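Local structure of pectate lyase (Bacillus, 3VMV) at residues 276-281 with 292-297; 216-221 with 237-242; 209-214 with 229-234; 247-252 with 285-290. The protein probably cleaves pectate (polygalacturonate) by eliminative lysis, as a secreted member of polysaccharide lyase family 1. All coordinates share one frame; numbering follows the deposited sequence.

Interaction 1: residues 276-281 with 292-297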
# COMPACT_ATOMS: atom_id res chain seq x y z
N TYR A 276 -12.67 -4.84 -13.90
CA TYR A 276 -13.05 -3.74 -14.76
C TYR A 276 -12.17 -2.52 -14.48
O TYR A 276 -11.53 -2.42 -13.40
CB TYR A 276 -14.49 -3.35 -14.48
CG TYR A 276 -15.52 -4.43 -14.70
CD1 TYR A 276 -16.15 -4.56 -15.92
CD2 TYR A 276 -15.84 -5.31 -13.68
CE1 TYR A 276 -17.12 -5.53 -16.11
CE2 TYR A 276 -16.78 -6.28 -13.86
CZ TYR A 276 -17.41 -6.39 -15.08
OH TYR A 276 -18.38 -7.36 -15.29
N TRP A 277 -12.21 -1.54 -15.38
CA TRP A 277 -11.38 -0.32 -15.20
C TRP A 277 -12.08 0.84 -15.89
O TRP A 277 -12.68 0.68 -16.99
CB TRP A 277 -9.95 -0.49 -15.77
CG TRP A 277 -9.92 -1.28 -17.09
CD1 TRP A 277 -10.06 -0.79 -18.37
CD2 TRP A 277 -9.73 -2.70 -17.22
NE1 TRP A 277 -9.96 -1.82 -19.29
CE2 TRP A 277 -9.79 -3.00 -18.61
CE3 TRP A 277 -9.57 -3.73 -16.29
CZ2 TRP A 277 -9.66 -4.31 -19.09
CZ3 TRP A 277 -9.44 -5.05 -16.77
CH2 TRP A 277 -9.49 -5.32 -18.16
N ASN A 278 -12.03 1.99 -15.25
CA ASN A 278 -12.56 3.21 -15.85
C ASN A 278 -11.34 4.11 -16.05
O ASN A 278 -10.64 4.41 -15.08
CB ASN A 278 -13.57 3.81 -14.87
CG ASN A 278 -14.18 5.08 -15.39
OD1 ASN A 278 -13.95 5.46 -16.55
ND2 ASN A 278 -14.97 5.75 -14.55
N LEU A 279 -11.07 4.52 -17.29
CA LEU A 279 -9.85 5.24 -17.60
C LEU A 279 -10.21 6.67 -17.96
O LEU A 279 -11.03 6.90 -18.85
CB LEU A 279 -9.15 4.58 -18.79
CG LEU A 279 -8.99 3.04 -18.67
CD1 LEU A 279 -8.29 2.43 -19.89
CD2 LEU A 279 -8.27 2.64 -17.42
N ARG A 280 -9.55 7.63 -17.32
CA ARG A 280 -9.74 9.02 -17.70
C ARG A 280 -8.47 9.83 -17.47
O ARG A 280 -7.86 9.76 -16.38
CB ARG A 280 -10.86 9.58 -16.86
CG ARG A 280 -11.16 11.03 -17.02
CD ARG A 280 -12.40 11.34 -16.17
NE ARG A 280 -12.71 12.77 -16.07
CZ ARG A 280 -13.40 13.45 -16.99
NH1 ARG A 280 -13.83 12.84 -18.09
NH2 ARG A 280 -13.64 14.74 -16.81
N GLY A 281 -8.04 10.59 -18.47
CA GLY A 281 -6.99 11.57 -18.21
C GLY A 281 -5.59 11.08 -18.01
O GLY A 281 -4.71 11.87 -17.66
N LEU A 292 -6.82 -0.25 -25.20
CA LEU A 292 -7.67 -0.08 -24.00
C LEU A 292 -9.00 0.66 -24.23
O LEU A 292 -9.06 1.65 -25.00
CB LEU A 292 -6.90 0.66 -22.92
CG LEU A 292 -5.70 -0.12 -22.42
CD1 LEU A 292 -4.85 0.80 -21.49
CD2 LEU A 292 -6.16 -1.37 -21.68
N ASN A 293 -10.03 0.17 -23.56
CA ASN A 293 -11.33 0.81 -23.48
C ASN A 293 -11.73 0.84 -22.01
O ASN A 293 -11.33 -0.05 -21.26
CB ASN A 293 -12.41 -0.04 -24.21
CG ASN A 293 -12.12 -0.26 -25.70
OD1 ASN A 293 -12.09 0.68 -26.46
ND2 ASN A 293 -11.92 -1.52 -26.11
N SER A 294 -12.49 1.84 -21.59
CA SER A 294 -13.11 1.81 -20.26
C SER A 294 -14.20 0.75 -20.23
O SER A 294 -15.01 0.66 -21.14
CB SER A 294 -13.70 3.16 -19.86
OG SER A 294 -12.69 4.13 -19.61
N THR A 295 -14.17 -0.07 -19.20
CA THR A 295 -15.12 -1.17 -19.11
C THR A 295 -16.07 -1.01 -17.92
O THR A 295 -16.88 -1.88 -17.66
CB THR A 295 -14.40 -2.56 -19.05
OG1 THR A 295 -13.65 -2.68 -17.82
CG2 THR A 295 -13.44 -2.71 -20.23
N THR A 296 -15.91 0.07 -17.13
CA THR A 296 -16.88 0.40 -16.09
C THR A 296 -16.97 1.92 -15.98
O THR A 296 -16.01 2.62 -16.36
CB THR A 296 -16.51 -0.22 -14.70
OG1 THR A 296 -17.49 0.18 -13.72
CG2 THR A 296 -15.12 0.20 -14.17
N ASN A 297 -18.12 2.40 -15.48
CA ASN A 297 -18.31 3.82 -15.16
C ASN A 297 -17.99 4.13 -13.70
O ASN A 297 -18.19 5.27 -13.25
CB ASN A 297 -19.76 4.23 -15.40
CG ASN A 297 -20.19 4.07 -16.83
OD1 ASN A 297 -21.23 3.46 -17.11
ND2 ASN A 297 -19.40 4.61 -17.74
O HOH W 1 -9.85 -2.67 -22.43
O HOH W 2 -16.40 5.17 -18.13
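Trp277 and Thr295 exchange two hydrogen bonds at the centre of this contact: Trp277 N gives one to Thr295 OG1 (3.1 Å), and Thr295 N returns one to Trp277 O (2.8 Å). The same carbonyl oxygen accepts a longer bond from Thr296 N at 3.3 Å. Two successive amides thus grip Trp277 O, Thr295 N nearly in line with the C=O and Thr296 N above its plane. Further along, Leu279 N points almost straight at the hydroxyl Ser294 OG (2.9 Å, 168°). Thr295 OG1 lies between its own backbone N and carbonyl carbon (chi1 66°), where it serves Trp277 N and also stands over one face of the indole, toward the rim. The indole edge is polar too: Trp277 NE1 makes a weak bond to Asn293 O at 3.0 Å, and a water in the ring plane accepts from both NE1 and Asn293 N. A second water donates to Asn278 OD1 and accepts from Asn297 ND2, while Asn278 ND2 is held by Phe298 O.

Carbon contacts flank these bonds. Leu279 CD1 meets Leu292 CB at 3.8 Å, the two side chains crossing at about a right angle. The methyl Thr295 CG2 comes near the indole nitrogen, Trp277 NE1 (3.7 Å), and Tyr276 CB rests on Thr296 CG2 at 3.6 Å.

Strand 276-280 pairs along one edge with strand 238-242, through N and O of Tyr276 and Asn278 and the amide of Arg280. Residues 292-297 run across its other edge, at 100° to the strand, and occupy the remaining donors of Trp277 and Leu279, as in the capping of a terminal strand of a parallel beta-helix.

Interaction 2: residues 216-221 with 237-242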
# COMPACT_ATOMS: atom_id res chain seq x y z
N VAL A 216 -11.41 0.37 -6.19
CA VAL A 216 -10.15 1.07 -5.99
C VAL A 216 -10.11 2.33 -6.86
O VAL A 216 -10.56 2.30 -8.00
CB VAL A 216 -9.00 0.13 -6.38
CG1 VAL A 216 -7.68 0.83 -6.30
CG2 VAL A 216 -9.02 -1.12 -5.51
N HIS A 217 -9.59 3.42 -6.31
CA HIS A 217 -9.33 4.65 -7.08
C HIS A 217 -7.83 4.88 -7.10
O HIS A 217 -7.22 4.93 -6.04
CB HIS A 217 -10.07 5.78 -6.40
CG HIS A 217 -9.99 7.13 -7.07
ND1 HIS A 217 -10.18 8.28 -6.35
CD2 HIS A 217 -9.80 7.50 -8.36
CE1 HIS A 217 -10.13 9.32 -7.17
NE2 HIS A 217 -9.89 8.88 -8.39
N MET A 218 -7.25 5.00 -8.29
CA MET A 218 -5.85 5.38 -8.43
C MET A 218 -5.78 6.68 -9.21
O MET A 218 -6.19 6.71 -10.39
CB MET A 218 -5.08 4.31 -9.19
CG MET A 218 -5.26 2.94 -8.57
SD MET A 218 -4.08 1.73 -9.24
CE MET A 218 -2.56 2.16 -8.40
N PHE A 219 -5.34 7.74 -8.53
CA PHE A 219 -5.16 9.01 -9.23
C PHE A 219 -3.84 9.68 -8.97
O PHE A 219 -3.28 9.60 -7.86
CB PHE A 219 -6.35 9.99 -8.98
CG PHE A 219 -6.47 10.51 -7.55
CD1 PHE A 219 -5.97 11.77 -7.21
CD2 PHE A 219 -7.13 9.78 -6.57
CE1 PHE A 219 -6.12 12.31 -5.94
CE2 PHE A 219 -7.27 10.29 -5.26
CZ PHE A 219 -6.77 11.57 -4.95
N ASN A 220 -3.31 10.35 -10.00
CA ASN A 220 -2.13 11.20 -9.81
C ASN A 220 -0.92 10.42 -9.33
O ASN A 220 -0.07 11.01 -8.67
CB ASN A 220 -2.41 12.38 -8.85
CG ASN A 220 -3.30 13.46 -9.48
OD1 ASN A 220 -3.58 13.50 -10.73
ND2 ASN A 220 -3.75 14.35 -8.65
N ASN A 221 -0.84 9.15 -9.70
CA ASN A 221 0.41 8.39 -9.48
C ASN A 221 1.33 8.46 -10.69
O ASN A 221 0.87 8.78 -11.81
CB ASN A 221 0.12 6.92 -9.18
CG ASN A 221 -0.86 6.74 -8.04
OD1 ASN A 221 -0.51 6.86 -6.85
ND2 ASN A 221 -2.11 6.45 -8.39
N ALA A 237 -13.23 -6.76 -9.70
CA ALA A 237 -12.67 -5.49 -9.21
C ALA A 237 -13.12 -4.35 -10.11
O ALA A 237 -13.37 -4.55 -11.27
CB ALA A 237 -11.16 -5.54 -9.21
N ARG A 238 -13.25 -3.15 -9.54
CA ARG A 238 -13.49 -1.94 -10.36
C ARG A 238 -12.46 -0.91 -9.99
O ARG A 238 -12.39 -0.51 -8.81
CB ARG A 238 -14.88 -1.36 -10.06
CG ARG A 238 -15.98 -2.35 -10.48
CD ARG A 238 -17.36 -1.74 -10.35
NE ARG A 238 -17.61 -1.30 -8.98
CZ ARG A 238 -18.78 -0.77 -8.62
NH1 ARG A 238 -18.98 -0.36 -7.40
NH2 ARG A 238 -19.73 -0.60 -9.53
N VAL A 239 -11.63 -0.51 -10.96
CA VAL A 239 -10.58 0.47 -10.65
C VAL A 239 -10.73 1.71 -11.51
O VAL A 239 -10.78 1.61 -12.75
CB VAL A 239 -9.15 -0.15 -10.75
CG1 VAL A 239 -8.85 -0.68 -12.09
CG2 VAL A 239 -8.09 0.89 -10.36
N PHE A 240 -10.92 2.87 -10.86
CA PHE A 240 -10.94 4.15 -11.58
C PHE A 240 -9.50 4.65 -11.68
O PHE A 240 -8.89 4.96 -10.65
CB PHE A 240 -11.87 5.13 -10.85
CG PHE A 240 -11.98 6.50 -11.52
CD1 PHE A 240 -11.94 6.61 -12.90
CD2 PHE A 240 -12.21 7.64 -10.76
CE1 PHE A 240 -12.10 7.84 -13.52
CE2 PHE A 240 -12.34 8.89 -11.37
CZ PHE A 240 -12.29 8.99 -12.74
N VAL A 241 -8.97 4.67 -12.90
CA VAL A 241 -7.56 5.03 -13.18
C VAL A 241 -7.60 6.41 -13.78
O VAL A 241 -7.95 6.56 -14.93
CB VAL A 241 -6.95 4.03 -14.12
CG1 VAL A 241 -5.46 4.30 -14.36
CG2 VAL A 241 -7.20 2.60 -13.58
N GLU A 242 -7.25 7.40 -12.95
CA GLU A 242 -7.52 8.81 -13.30
C GLU A 242 -6.28 9.68 -13.20
O GLU A 242 -5.63 9.80 -12.14
CB GLU A 242 -8.59 9.32 -12.30
CG GLU A 242 -9.02 10.76 -12.55
CD GLU A 242 -9.96 11.28 -11.45
OE1 GLU A 242 -9.83 10.79 -10.31
OE2 GLU A 242 -10.74 12.22 -11.76
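Two successive rungs of a parallel beta-helix meet here, strand 216-219 lying beside strand 238-242 with Val216 level with Val239 and Phe219 level with Glu242. The backbone ladder is regular: Val216 N bonds to Arg238 O, Phe240 N to Val216 O, Met218 N to Phe240 O and Glu242 N to Met218 O. Asn220 N closes it with a longer bond to Glu242 O (3.2 Å).

On the face turned into the helix, Val239 CG2 touches both Val216 CG1 (4.1 Å) and Met218 CG (3.9 Å), and Ile211 of the preceding strand 210-212 packs against both valines. The other face, that of His217, Phe219, Phe240 and Glu242, is aromatic and polar. The imidazole of His217 and the ring of Phe240 lie side by side with planes only 8° apart, but slid so far that they barely overlap (centroids 5.2 Å). Their nearest atoms are His217 CD2 and Phe240 CD2, at 3.4 Å. With CG anti to the backbone N (chi1 -177°), the His217 ring is carried alongside Phe240, and NE2 donates a short, fairly straight bond to Glu242 OE1 (2.7 Å, 162°), the acceptor lying in the imidazole plane. On the other side of the ring, ND1 is hydrogen-bonded to Tyr302 OH. A leucine in place of His217 would probably leave Glu242 OE1 without this donor and the Tyr302 hydroxyl without its mate.

With partners at both nitrogens the imidazole is fixed in its rotation, and the short bond to a buried carboxylate would probably polarise it toward positive charge while stabilising the negative charge of Glu242.

Interaction 3: residues 209-214 with 229-234; sequences PLIRYA and TAINSR. With SO4 (sulfate ion), chain C.
Two like charges lie close together here: Arg212 NH2 and Arg234 NH1, both donors, are 3.3 Å apart, their guanidinium planes turned 52° from each other. A sulfate, a water and Asp185 probably offset the repulsion. The sulfate, probably from the crystallisation liquor, accepts from Arg234 NH1 through O1 (2.9 Å) and from Arg234 NH2 through O4 (2.8 Å, 167°), the latter in the guanidinium plane. The water accepts from Arg212 NH2 and weakly from Arg234 NH1. Arg212 NE is salt-bridged to Asp185 and Arg234 NE bonds to Ser271 OG. The bend at chi3 (78°) turns the Arg234 chain, and Leu210 CD2 lies over a face of its guanidinium while Leu210 CD1 approaches NH2 to 3.5 Å. An alanine at Arg234 would probably leave the sulfate without the two Arg234 donors and open a gap beside the Leu210 methyls.

The backbones join in parallel: Asn232 N to Pro209 O, Ile211 N to Asn232 O, Arg234 N to Ile211 O and Tyr213 N to Arg234 O. Ile211 CD1 meets Ile231 CG2 at 4.2 Å on the inner face. This is rung-on-rung pairing of a parallel beta-helix, with an outward anion-binding arginine patch consistent with a lyase acting on an acidic polysaccharide.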
# COMPACT_ATOMS: atom_id res chain seq x y z
N PRO A 209 -1.62 -2.24 -8.56
CA PRO A 209 -1.65 -3.43 -7.70
C PRO A 209 -2.24 -4.64 -8.46
O PRO A 209 -2.84 -4.49 -9.55
CB PRO A 209 -2.63 -3.03 -6.58
CG PRO A 209 -3.32 -1.71 -7.08
CD PRO A 209 -2.89 -1.52 -8.50
N LEU A 210 -2.13 -5.82 -7.85
CA LEU A 210 -2.97 -6.97 -8.18
C LEU A 210 -4.26 -6.77 -7.39
O LEU A 210 -4.22 -6.71 -6.16
CB LEU A 210 -2.27 -8.28 -7.76
CG LEU A 210 -2.92 -9.59 -8.20
CD1 LEU A 210 -1.96 -10.74 -7.84
CD2 LEU A 210 -4.32 -9.84 -7.56
N ILE A 211 -5.38 -6.55 -8.10
CA ILE A 211 -6.63 -6.25 -7.41
C ILE A 211 -7.63 -7.35 -7.67
O ILE A 211 -8.01 -7.58 -8.81
CB ILE A 211 -7.26 -4.89 -7.88
CG1 ILE A 211 -6.24 -3.76 -7.80
CG2 ILE A 211 -8.50 -4.54 -7.02
CD1 ILE A 211 -6.72 -2.51 -8.54
N ARG A 212 -8.09 -8.01 -6.60
CA ARG A 212 -9.22 -8.94 -6.67
C ARG A 212 -10.44 -8.32 -6.02
O ARG A 212 -10.35 -7.88 -4.88
CB ARG A 212 -8.93 -10.27 -5.98
CG ARG A 212 -7.88 -11.13 -6.67
CD ARG A 212 -7.60 -12.33 -5.75
NE ARG A 212 -6.80 -13.39 -6.37
CZ ARG A 212 -5.48 -13.52 -6.17
NH1 ARG A 212 -4.81 -12.66 -5.41
NH2 ARG A 212 -4.84 -14.54 -6.75
N TYR A 213 -11.57 -8.30 -6.74
CA TYR A 213 -12.92 -7.92 -6.20
C TYR A 213 -13.13 -6.47 -5.82
O TYR A 213 -14.25 -5.94 -5.99
CB TYR A 213 -13.35 -8.76 -4.95
CG TYR A 213 -13.27 -10.25 -5.14
CD1 TYR A 213 -14.24 -10.92 -5.89
CD2 TYR A 213 -12.21 -10.97 -4.61
CE1 TYR A 213 -14.16 -12.31 -6.11
CE2 TYR A 213 -12.13 -12.34 -4.82
CZ TYR A 213 -13.10 -12.99 -5.57
OH TYR A 213 -13.02 -14.34 -5.79
N ALA A 214 -12.09 -5.84 -5.27
CA ALA A 214 -12.25 -4.52 -4.63
C ALA A 214 -12.55 -3.36 -5.58
O ALA A 214 -12.17 -3.40 -6.74
CB ALA A 214 -11.01 -4.19 -3.87
N THR A 229 3.70 -6.06 -15.90
CA THR A 229 2.40 -5.39 -15.94
C THR A 229 2.23 -4.49 -14.71
O THR A 229 2.89 -4.68 -13.68
CB THR A 229 1.23 -6.38 -15.93
OG1 THR A 229 1.30 -7.19 -14.76
CG2 THR A 229 1.29 -7.33 -17.17
N ALA A 230 1.29 -3.55 -14.80
CA ALA A 230 1.01 -2.71 -13.64
C ALA A 230 -0.31 -3.04 -12.98
O ALA A 230 -0.39 -3.98 -12.18
CB ALA A 230 1.07 -1.20 -14.05
N ILE A 231 -1.37 -2.34 -13.33
CA ILE A 231 -2.69 -2.58 -12.66
C ILE A 231 -3.37 -3.84 -13.21
O ILE A 231 -3.61 -3.94 -14.42
CB ILE A 231 -3.60 -1.39 -12.91
CG1 ILE A 231 -2.95 -0.09 -12.43
CG2 ILE A 231 -4.97 -1.60 -12.21
CD1 ILE A 231 -3.66 1.15 -12.94
N ASN A 232 -3.64 -4.82 -12.33
CA ASN A 232 -4.21 -6.07 -12.75
C ASN A 232 -5.54 -6.20 -12.05
O ASN A 232 -5.58 -6.44 -10.87
CB ASN A 232 -3.28 -7.22 -12.36
CG ASN A 232 -3.77 -8.57 -12.87
OD1 ASN A 232 -4.79 -8.67 -13.57
ND2 ASN A 232 -3.01 -9.65 -12.56
N SER A 233 -6.63 -6.02 -12.81
CA SER A 233 -7.96 -6.02 -12.24
C SER A 233 -8.67 -7.33 -12.51
O SER A 233 -8.89 -7.70 -13.68
CB SER A 233 -8.76 -4.84 -12.85
OG SER A 233 -10.02 -4.68 -12.22
N ARG A 234 -9.02 -8.03 -11.42
CA ARG A 234 -9.48 -9.42 -11.47
C ARG A 234 -10.80 -9.61 -10.75
O ARG A 234 -11.09 -8.89 -9.79
CB ARG A 234 -8.41 -10.32 -10.78
CG ARG A 234 -7.14 -10.46 -11.65
CD ARG A 234 -5.89 -10.77 -10.85
NE ARG A 234 -5.84 -12.18 -10.48
CZ ARG A 234 -4.70 -12.85 -10.36
NH1 ARG A 234 -4.76 -14.13 -10.01
NH2 ARG A 234 -3.52 -12.25 -10.60
S SO4 C . -0.89 -14.54 -9.27
O1 SO4 C . -2.24 -15.12 -9.08
O2 SO4 C . -0.38 -14.09 -7.97
O3 SO4 C . -0.01 -15.55 -9.86
O4 SO4 C . -0.95 -13.36 -10.16
O HOH W 3 -6.06 -16.50 -8.58

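Interaction 4: residues 247-252 with 285-290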
# COMPACT_ATOMS: atom_id res chain seq x y z
N ASP A 247 5.26 5.82 -17.76
CA ASP A 247 6.40 5.88 -18.66
C ASP A 247 7.01 4.48 -18.68
O ASP A 247 7.48 4.01 -17.63
CB ASP A 247 7.42 6.89 -18.11
CG ASP A 247 8.75 6.91 -18.90
OD1 ASP A 247 9.62 7.69 -18.51
OD2 ASP A 247 8.91 6.20 -19.91
N ASN A 248 7.02 3.85 -19.86
CA ASN A 248 7.71 2.57 -20.04
C ASN A 248 7.10 1.53 -19.13
O ASN A 248 7.82 0.88 -18.34
CB ASN A 248 9.21 2.71 -19.79
CG ASN A 248 9.99 1.46 -20.17
OD1 ASN A 248 11.05 1.17 -19.58
ND2 ASN A 248 9.49 0.73 -21.14
N VAL A 249 5.78 1.39 -19.22
CA VAL A 249 5.04 0.47 -18.36
C VAL A 249 4.42 -0.69 -19.13
O VAL A 249 3.54 -0.50 -19.97
CB VAL A 249 3.91 1.21 -17.66
CG1 VAL A 249 2.98 0.26 -16.84
CG2 VAL A 249 4.50 2.26 -16.71
N GLY A 250 4.90 -1.89 -18.83
CA GLY A 250 4.34 -3.09 -19.42
C GLY A 250 5.12 -3.58 -20.61
O GLY A 250 5.63 -2.77 -21.39
N SER A 251 5.19 -4.90 -20.79
CA SER A 251 5.99 -5.43 -21.90
C SER A 251 5.37 -5.38 -23.29
O SER A 251 6.09 -5.48 -24.28
CB SER A 251 6.41 -6.89 -21.62
OG SER A 251 5.29 -7.75 -21.84
N GLY A 252 4.04 -5.22 -23.36
CA GLY A 252 3.34 -5.24 -24.63
C GLY A 252 3.09 -6.64 -25.19
O GLY A 252 2.41 -6.79 -26.20
N VAL A 285 3.38 7.22 -21.91
CA VAL A 285 4.54 7.42 -22.74
C VAL A 285 5.27 6.09 -22.86
O VAL A 285 5.62 5.47 -21.85
CB VAL A 285 5.47 8.45 -22.09
CG1 VAL A 285 6.70 8.70 -22.93
CG2 VAL A 285 4.71 9.76 -21.84
N ASN A 286 5.49 5.66 -24.09
CA ASN A 286 6.16 4.37 -24.38
C ASN A 286 5.49 3.27 -23.55
O ASN A 286 6.15 2.42 -22.93
CB ASN A 286 7.69 4.43 -24.15
CG ASN A 286 8.38 5.27 -25.21
OD1 ASN A 286 7.74 5.76 -26.14
ND2 ASN A 286 9.70 5.44 -25.08
N THR A 287 4.16 3.32 -23.51
CA THR A 287 3.37 2.40 -22.71
C THR A 287 2.18 1.94 -23.53
O THR A 287 1.41 2.79 -24.00
CB THR A 287 2.84 3.15 -21.47
OG1 THR A 287 3.92 3.41 -20.55
CG2 THR A 287 1.80 2.30 -20.71
N PRO A 288 2.02 0.62 -23.74
CA PRO A 288 0.93 0.15 -24.61
C PRO A 288 -0.42 0.67 -24.10
O PRO A 288 -0.72 0.53 -22.90
CB PRO A 288 0.95 -1.37 -24.41
CG PRO A 288 2.34 -1.68 -24.01
CD PRO A 288 2.86 -0.48 -23.23
N ASN A 289 -1.22 1.27 -24.98
CA ASN A 289 -2.48 1.79 -24.49
C ASN A 289 -3.61 1.86 -25.52
O ASN A 289 -4.79 1.99 -25.13
CB ASN A 289 -2.29 3.18 -23.87
CG ASN A 289 -1.95 4.24 -24.89
OD1 ASN A 289 -2.83 4.96 -25.36
ND2 ASN A 289 -0.68 4.35 -25.23
N SER A 290 -3.27 1.81 -26.80
CA SER A 290 -4.32 1.99 -27.83
C SER A 290 -5.40 0.90 -27.84
O SER A 290 -6.50 1.10 -28.34
CB SER A 290 -3.69 2.15 -29.21
OG SER A 290 -3.09 0.94 -29.63
O HOH W 4 10.39 6.08 -21.90
O HOH W 5 6.80 -0.28 -22.24
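Thr287 reaches Val249 with its hydroxyl, and two hydrogen bonds cross the contact, one to this hydroxyl and one between backbones. Val249 N donates to Thr287 OG1 (3.1 Å), and Thr287 OG1 in turn donates to Val285 O of its own segment (3.0 Å), approaching from above the carbonyl plane. Asn248 N also reaches Val285 O, in a straight bond (2.9 Å, 165°), so one carbonyl receives two donors. Thr287 OG1 stands beside its own backbone N (chi1 -72°), where it lies within reach of Val249 N and Val285 O. Asn289 ND2 ties back to Thr287 O within the loop.

Weaker CA-H...O contacts follow the same line: Asp247 CA to Val285 O and Asn248 CA to Asn286 O. A water donates to both Gly250 O and Asn286 O.

Van der Waals contacts are few. Thr287 CG2 lies alongside Val249 CB at 3.9 Å, the two side chains pointing the same way. The Pro288 ring sits against the turn: its CD meets the carbonyl oxygen Val249 O at 3.3 Å and its CG meets Gly252 CA at 3.7 Å. At the backbone angles of Gly250 a side chain would collide with the carbonyl oxygen of Val249.

Asn248 and Asn286 both take up positive phi and lie level with each other, so the corners of successive coils are stacked, Asp247 forming a parallel bridge to Val285 just before the turn. After the corner the ladder stops, and Val249 N bonds a threonine hydroxyl, not a main-chain carbonyl, while Val249 O is buried under Thr287 and Pro288 with no partner in the model, which probably costs some stability.

How the interactions relate
Interactions 2 and 3 are buried and join the same two coils: strands 210-212 and 215-219 follow each other in the chain, as do 231-234 and 238-242, so one pair of coils is zipped on two faces. Ile211, Val216 and Val239 meet inside, while outside the chemistry diverges, a histidine-carboxylate pair in one and clustered arginines in the other. Interaction 1 continues the stack toward the C-terminal coils, since strand 276-280 pairs with 238-242 and Tyr276 O bonds to Ser233 OG of interaction 3. Interaction 4 joins later corners, its Val249 CG1 touching Ala230 CB at 3.7 Å. Interaction 1 lies at the surface and interaction 4 is partly buried; in both, hydroxyls and waters supplement backbone pairing.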